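Side-chain contacts in ribose-5-phosphate isomerase RpiB (Thermotoga maritima, PDB 1O1X), which probably catalyses the interconversion of ribose 5-phosphate and ribulose 5-phosphate: residues E28-Y33 and W130-F135; N32-L35 and E40-D43; A96-P101 and R105-H110. All coordinates share one frame; numbering follows the deposited sequence. Where two conformers were deposited one is given.

Contact 1: E28-Y33 and W130-F135; sequences EKVKNY and WIVDTF
Y33 and D133 supply the polar half of this helix pair. The phenol of Y33 donates a hydrogen bond from OH to OD2 of D133, 2.7 Å long, and the carboxylate receives it on the syn lone pair, the side that faces its other oxygen. OD1 consequently lies against the rim of the ring, in its plane, with Y33 CE2 only 3.2 Å from D133 OD1. Ring and carboxylate are turned 34° against each other, so the acid embraces the hydroxyl end and the neighbouring edge rather than a face. With CG anti to the backbone N (chi1 175°), the ring of Y33 swings across the gap between the helices. F129 stacks on this ring, and K37 adds a weak hydrogen bond at the hydroxyl.

The two helices, 24-36 and 125-137, lie side by side on one face of the parallel sheet of a Rossmann-like alpha/beta fold, although 97 positions separate the segments in sequence.

Apolar contact is lighter and lies deeper. CG1 of V30 meets CG2 of V132 at 4.1 Å, methyl against methyl, and the same two residues bring the backbones closest, with 8.2 Å from V30 CA to V132 CA.

Within helix 125-137 a further hydrogen bond ties side chain to backbone. OG1 of T134 donates back to W130 O over 2.9 Å, while T134 N reaches that same W130 O from the opposite face of its carbonyl plane, giving the oxygen two donors.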
# COMPACT_ATOMS: atom_id res chain seq x y z
N GLU A 28 9.41 -14.74 -12.88
CA GLU A 28 9.40 -15.00 -14.30
C GLU A 28 8.93 -13.80 -15.13
O GLU A 28 9.54 -13.46 -16.15
CB GLU A 28 8.52 -16.22 -14.58
CG GLU A 28 9.11 -17.53 -14.04
CD GLU A 28 10.38 -17.94 -14.78
OE1 GLU A 28 10.28 -18.25 -15.99
OE2 GLU A 28 11.49 -17.90 -14.18
N LYS A 29 7.86 -13.14 -14.69
CA LYS A 29 7.36 -11.96 -15.38
C LYS A 29 8.36 -10.81 -15.34
O LYS A 29 8.59 -10.16 -16.33
CB LYS A 29 6.02 -11.55 -14.79
CG LYS A 29 4.92 -12.54 -15.13
CD LYS A 29 3.64 -12.19 -14.45
CE LYS A 29 2.50 -13.05 -15.00
NZ LYS A 29 1.32 -12.97 -14.09
N VAL A 30 8.99 -10.60 -14.21
CA VAL A 30 10.00 -9.55 -14.06
C VAL A 30 11.23 -9.84 -14.91
O VAL A 30 11.77 -8.97 -15.59
CB VAL A 30 10.36 -9.34 -12.58
CG1 VAL A 30 11.59 -8.48 -12.44
CG2 VAL A 30 9.16 -8.67 -11.84
N LYS A 31 11.69 -11.07 -14.87
CA LYS A 31 12.78 -11.51 -15.73
C LYS A 31 12.49 -11.26 -17.19
O LYS A 31 13.31 -10.66 -17.87
CB LYS A 31 13.06 -12.97 -15.53
CG LYS A 31 14.13 -13.51 -16.46
CD LYS A 31 14.49 -14.92 -16.12
CE LYS A 31 13.48 -15.90 -16.56
NZ LYS A 31 14.20 -17.20 -16.46
N ASN A 32 11.32 -11.67 -17.65
CA ASN A 32 10.96 -11.49 -19.06
C ASN A 32 10.80 -10.03 -19.44
O ASN A 32 11.11 -9.65 -20.54
CB ASN A 32 9.71 -12.28 -19.36
CG ASN A 32 9.95 -13.78 -19.29
OD1 ASN A 32 11.09 -14.25 -19.38
ND2 ASN A 32 8.88 -14.55 -19.11
N TYR A 33 10.33 -9.22 -18.52
CA TYR A 33 10.22 -7.78 -18.73
C TYR A 33 11.60 -7.18 -18.97
O TYR A 33 11.80 -6.43 -19.94
CB TYR A 33 9.52 -7.12 -17.54
CG TYR A 33 9.46 -5.60 -17.60
CD1 TYR A 33 8.63 -4.96 -18.51
CD2 TYR A 33 10.22 -4.82 -16.73
CE1 TYR A 33 8.56 -3.57 -18.56
CE2 TYR A 33 10.17 -3.41 -16.78
CZ TYR A 33 9.33 -2.82 -17.70
OH TYR A 33 9.22 -1.46 -17.78
N TRP A 130 7.00 -1.03 -12.72
CA TRP A 130 7.26 0.35 -12.39
C TRP A 130 8.27 0.49 -11.26
O TRP A 130 9.11 1.41 -11.29
CB TRP A 130 6.01 1.13 -11.95
CG TRP A 130 4.89 1.13 -12.92
CD1 TRP A 130 4.94 0.90 -14.26
CD2 TRP A 130 3.51 1.39 -12.60
NE1 TRP A 130 3.66 0.93 -14.78
CE2 TRP A 130 2.77 1.22 -13.78
CE3 TRP A 130 2.84 1.67 -11.42
CZ2 TRP A 130 1.38 1.36 -13.81
CZ3 TRP A 130 1.46 1.83 -11.45
CH2 TRP A 130 0.75 1.66 -12.64
N ILE A 131 8.18 -0.39 -10.26
CA ILE A 131 9.12 -0.36 -9.14
C ILE A 131 10.53 -0.68 -9.64
O ILE A 131 11.50 0.01 -9.29
CB ILE A 131 8.68 -1.33 -8.00
CG1 ILE A 131 7.35 -0.87 -7.38
CG2 ILE A 131 9.73 -1.46 -6.91
CD1 ILE A 131 6.69 -1.93 -6.51
N VAL A 132 10.63 -1.70 -10.48
CA VAL A 132 11.91 -2.11 -11.08
C VAL A 132 12.52 -0.97 -11.91
O VAL A 132 13.71 -0.69 -11.77
CB VAL A 132 11.74 -3.39 -11.94
CG1 VAL A 132 12.97 -3.64 -12.82
CG2 VAL A 132 11.45 -4.60 -11.07
N ASP A 133 11.72 -0.32 -12.76
CA ASP A 133 12.19 0.77 -13.61
C ASP A 133 12.73 1.92 -12.75
O ASP A 133 13.78 2.50 -13.05
CB ASP A 133 11.07 1.36 -14.45
CG ASP A 133 10.63 0.47 -15.61
OD1 ASP A 133 11.29 -0.53 -15.95
OD2 ASP A 133 9.60 0.78 -16.25
N THR A 134 12.03 2.25 -11.68
CA THR A 134 12.47 3.29 -10.75
C THR A 134 13.79 2.93 -10.04
O THR A 134 14.72 3.74 -9.95
CB THR A 134 11.37 3.52 -9.71
OG1 THR A 134 10.19 3.94 -10.40
CG2 THR A 134 11.72 4.65 -8.76
N PHE A 135 13.85 1.68 -9.56
CA PHE A 135 15.03 1.17 -8.89
C PHE A 135 16.27 1.25 -9.79
O PHE A 135 17.33 1.67 -9.35
CB PHE A 135 14.81 -0.29 -8.45
CG PHE A 135 15.80 -0.77 -7.43
CD1 PHE A 135 15.61 -0.48 -6.07
CD2 PHE A 135 16.89 -1.53 -7.80
CE1 PHE A 135 16.50 -0.98 -5.11
CE2 PHE A 135 17.80 -2.00 -6.82
CZ PHE A 135 17.59 -1.72 -5.51

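Contact 2: N32-L35 and E40-D43; sequences NYLL and EVED
V41 sets its CG2 methyl over the root of the L34 side chain, with 3.6 Å from V41 CG2 to L34 CB and a looser approach of 4.1 Å from V41 CG2 to L34 CD1. A second leucine adds to the contact: CD2 of L35 reaches V41 CB at 4.0 Å and touches V41 CG2 as well. Each leucine crosses the valine at about a right angle, and one branched side chain thus rests against two consecutive residues of the helix. V41 can serve both because its CG2 stands anti to the carbonyl carbon, while CG1, anti to the backbone N (chi1 -178°), turns to the aliphatic part of K31 one turn earlier.

L34 is buried and L35 exposed, so the cluster runs from the core out to the surface. No hydrogen bond joins the segments; the contact is wholly apolar. Alternation along the strand explains the division of labour: V41 points toward the helix, whereas E40 and E42 point away, and both of their carboxylates form salt bridges with K14.

The pair closes the end of a beta-alpha-beta crossover, in which strand 14-18 leads through helix 24-36 into strand 40-43, an outermost strand of the sheet in this chain. V41 also packs on I17 of the adjoining parallel strand, while L34 continues inward onto V132 and L136 of helix 125-137.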
# COMPACT_ATOMS: atom_id res chain seq x y z
N ASN A 32 11.32 -11.67 -17.65
CA ASN A 32 10.96 -11.49 -19.06
C ASN A 32 10.80 -10.03 -19.44
O ASN A 32 11.11 -9.65 -20.54
CB ASN A 32 9.71 -12.28 -19.36
CG ASN A 32 9.95 -13.78 -19.29
OD1 ASN A 32 11.09 -14.25 -19.38
ND2 ASN A 32 8.88 -14.55 -19.11
N TYR A 33 10.33 -9.22 -18.52
CA TYR A 33 10.22 -7.78 -18.73
C TYR A 33 11.60 -7.18 -18.97
O TYR A 33 11.80 -6.43 -19.94
CB TYR A 33 9.52 -7.12 -17.54
CG TYR A 33 9.46 -5.60 -17.60
CD1 TYR A 33 8.63 -4.96 -18.51
CD2 TYR A 33 10.22 -4.82 -16.73
CE1 TYR A 33 8.56 -3.57 -18.56
CE2 TYR A 33 10.17 -3.41 -16.78
CZ TYR A 33 9.33 -2.82 -17.70
OH TYR A 33 9.22 -1.46 -17.78
N LEU A 34 12.55 -7.56 -18.13
CA LEU A 34 13.92 -7.10 -18.26
C LEU A 34 14.56 -7.58 -19.55
O LEU A 34 15.20 -6.79 -20.27
CB LEU A 34 14.76 -7.53 -17.04
CG LEU A 34 14.29 -6.84 -15.75
CD1 LEU A 34 14.95 -7.50 -14.57
CD2 LEU A 34 14.58 -5.34 -15.77
N LEU A 35 14.41 -8.87 -19.84
CA LEU A 35 14.95 -9.45 -21.06
C LEU A 35 14.42 -8.73 -22.31
O LEU A 35 15.15 -8.50 -23.26
CB LEU A 35 14.68 -10.96 -21.14
CG LEU A 35 15.41 -11.85 -20.14
CD1 LEU A 35 14.96 -13.31 -20.27
CD2 LEU A 35 16.93 -11.79 -20.32
N GLU A 40 20.66 -7.62 -19.37
CA GLU A 40 21.27 -8.89 -19.06
C GLU A 40 20.76 -9.38 -17.70
O GLU A 40 20.88 -8.69 -16.70
CB GLU A 40 22.79 -8.76 -19.06
CG GLU A 40 23.53 -10.08 -18.86
CD GLU A 40 25.03 -9.97 -18.73
OE1 GLU A 40 25.58 -8.81 -18.82
OE2 GLU A 40 25.65 -11.06 -18.48
N VAL A 41 20.15 -10.57 -17.67
CA VAL A 41 19.60 -11.13 -16.44
C VAL A 41 20.17 -12.52 -16.20
O VAL A 41 20.17 -13.35 -17.10
CB VAL A 41 18.06 -11.24 -16.47
CG1 VAL A 41 17.54 -11.77 -15.15
CG2 VAL A 41 17.40 -9.90 -16.75
N GLU A 42 20.72 -12.75 -15.00
CA GLU A 42 21.10 -14.08 -14.55
C GLU A 42 20.05 -14.58 -13.57
O GLU A 42 19.83 -14.00 -12.50
CB GLU A 42 22.50 -14.10 -13.91
CG GLU A 42 23.56 -14.33 -14.98
CD GLU A 42 25.02 -14.25 -14.47
OE1 GLU A 42 25.21 -14.23 -13.22
OE2 GLU A 42 25.94 -14.18 -15.38
N ASP A 43 19.38 -15.66 -13.95
CA ASP A 43 18.31 -16.22 -13.11
C ASP A 43 18.90 -17.36 -12.30
O ASP A 43 19.20 -18.42 -12.84
CB ASP A 43 17.19 -16.70 -14.02
CG ASP A 43 15.99 -17.29 -13.27
OD1 ASP A 43 15.94 -17.32 -12.01
OD2 ASP A 43 15.05 -17.76 -13.94

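Contact 3: A96-P101 and R105-H110; sequences ALCLFP and RLARSH
R105 and P101 meet first through the backbone: R105 N donates to P101 O over 2.9 Å, the i to i+4 bond of the opening turn of helix 101-109, for which F100 takes the N-cap position. From there the arginine side chain can be followed outward. Its CB lies 3.7 Å from P101 O, and the side chain borders T134 of helix 125-137. CG stands anti to the backbone N and the chain stays extended through CD, then bends at chi3 (64°). This bend brings the guanidinium back beside its own helix, where NH2 forms a salt bridge with D102. The charged group also makes a cation-pi contact with W130 of the second subunit, so the same residue links the helix start to a subunit interface.

A107, two residues on, carries the buried side of the contact. Its CB presses on A96 CB at 3.5 Å, tighter than an ordinary methyl contact, and lies 4.1 Å from C98 SG. Small residues on both sides let the helix approach the strand closely, with 6.2 Å from A96 CA to A107 CA. L81 of the fourth subunit packs against both alanines.

Farther along, the ring of H110, the predicted proton donor, has L106 CD2 over one face, 3.5 Å above its plane and offset toward the rim. Strand 95-97 followed by helix 101-109 and strand 115-117 is a beta-alpha-beta unit of the Rossmann-like fold, and here its helix leads at its far end to a predicted catalytic histidine.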
# COMPACT_ATOMS: atom_id res chain seq x y z
N ALA A 96 16.23 -3.76 -0.27
CA ALA A 96 15.10 -2.89 0.05
C ALA A 96 13.78 -3.48 -0.45
O ALA A 96 13.55 -3.61 -1.65
CB ALA A 96 15.30 -1.51 -0.57
N LEU A 97 12.90 -3.78 0.49
CA LEU A 97 11.54 -4.28 0.24
C LEU A 97 10.68 -3.07 -0.16
O LEU A 97 10.40 -2.17 0.67
CB LEU A 97 11.02 -4.95 1.52
CG LEU A 97 9.60 -5.49 1.53
CD1 LEU A 97 9.31 -6.30 0.31
CD2 LEU A 97 9.28 -6.28 2.81
N CYS A 98 10.29 -3.01 -1.42
CA CYS A 98 9.56 -1.87 -1.97
C CYS A 98 8.21 -2.31 -2.50
O CYS A 98 8.13 -3.22 -3.35
CB CYS A 98 10.37 -1.23 -3.09
SG CYS A 98 12.00 -0.60 -2.59
N LEU A 99 7.16 -1.66 -2.01
CA LEU A 99 5.79 -2.00 -2.42
C LEU A 99 5.20 -1.04 -3.43
O LEU A 99 4.12 -1.27 -3.99
CB LEU A 99 4.88 -2.09 -1.20
CG LEU A 99 4.65 -3.53 -0.74
CD1 LEU A 99 5.98 -4.15 -0.29
CD2 LEU A 99 3.59 -3.56 0.38
N PHE A 100 5.86 0.10 -3.63
CA PHE A 100 5.45 1.07 -4.66
C PHE A 100 6.70 1.89 -5.12
O PHE A 100 7.73 1.89 -4.41
CB PHE A 100 4.24 1.95 -4.23
CG PHE A 100 4.44 2.72 -2.94
CD1 PHE A 100 4.15 2.14 -1.72
CD2 PHE A 100 4.89 4.05 -2.96
CE1 PHE A 100 4.33 2.86 -0.53
CE2 PHE A 100 5.06 4.75 -1.81
CZ PHE A 100 4.80 4.16 -0.60
N PRO A 101 6.64 2.51 -6.30
CA PRO A 101 7.83 3.14 -6.89
C PRO A 101 8.59 4.16 -6.05
O PRO A 101 9.83 4.14 -6.08
CB PRO A 101 7.28 3.72 -8.18
CG PRO A 101 6.17 2.75 -8.55
CD PRO A 101 5.50 2.54 -7.25
N ARG A 105 12.57 4.53 -5.31
CA ARG A 105 13.28 5.78 -5.51
C ARG A 105 14.13 6.12 -4.26
O ARG A 105 15.31 6.39 -4.36
CB ARG A 105 12.31 6.92 -5.86
CG ARG A 105 12.94 8.32 -5.89
CD ARG A 105 11.95 9.40 -6.23
NE ARG A 105 10.88 9.55 -5.22
CZ ARG A 105 10.96 10.21 -4.05
NH1 ARG A 105 12.10 10.79 -3.68
NH2 ARG A 105 9.90 10.30 -3.24
N LEU A 106 13.52 6.10 -3.09
CA LEU A 106 14.22 6.42 -1.87
C LEU A 106 15.25 5.35 -1.49
O LEU A 106 16.31 5.67 -1.00
CB LEU A 106 13.22 6.71 -0.73
CG LEU A 106 12.44 8.04 -0.85
CD1 LEU A 106 11.39 8.16 0.18
CD2 LEU A 106 13.37 9.21 -0.78
N ALA A 107 14.96 4.08 -1.75
CA ALA A 107 15.92 3.01 -1.50
C ALA A 107 17.25 3.31 -2.22
O ALA A 107 18.32 3.08 -1.67
CB ALA A 107 15.36 1.66 -1.95
N ARG A 108 17.16 3.84 -3.44
CA ARG A 108 18.32 4.20 -4.23
C ARG A 108 18.94 5.52 -3.82
O ARG A 108 20.14 5.60 -3.57
CB ARG A 108 17.91 4.24 -5.70
CG ARG A 108 17.56 2.83 -6.27
CD ARG A 108 18.75 1.86 -6.46
NE ARG A 108 19.79 2.57 -7.18
CZ ARG A 108 21.03 2.80 -6.79
NH1 ARG A 108 21.54 2.26 -5.71
NH2 ARG A 108 21.75 3.61 -7.53
N SER A 109 18.11 6.56 -3.73
CA SER A 109 18.52 7.94 -3.42
C SER A 109 19.17 8.06 -2.06
O SER A 109 20.21 8.73 -1.93
CB SER A 109 17.30 8.89 -3.42
OG SER A 109 16.87 9.04 -4.73
N HIS A 110 18.54 7.41 -1.06
CA HIS A 110 18.98 7.51 0.32
C HIS A 110 19.77 6.32 0.84
O HIS A 110 20.69 6.50 1.63
CB HIS A 110 17.76 7.78 1.22
CG HIS A 110 17.09 9.08 0.95
ND1 HIS A 110 16.09 9.58 1.75
CD2 HIS A 110 17.32 10.03 -0.00
CE1 HIS A 110 15.71 10.77 1.29
NE2 HIS A 110 16.44 11.05 0.22

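Contacts 1 and 2 share N32 and Y33 on helix 24-36, and their centres lie 9 Å apart. A salt bridge of 2.7 Å from K31 NZ to D43 OD2 ties them together, and V132 CG1 meets L34 CD2 at 3.8 Å. Contact 3, centred 14 Å from contact 1, joins it through helix 125-137: T134 CG2 packs 3.3 Å from P101 O. Contacts 2 and 3 stay apart, about 11 Å between nearest atoms, yet both reach the same sheet, at the two strands that are outermost within this chain. Only contact 3 includes a residue of the predicted active site, H110; the other two lie away from the annotated sites.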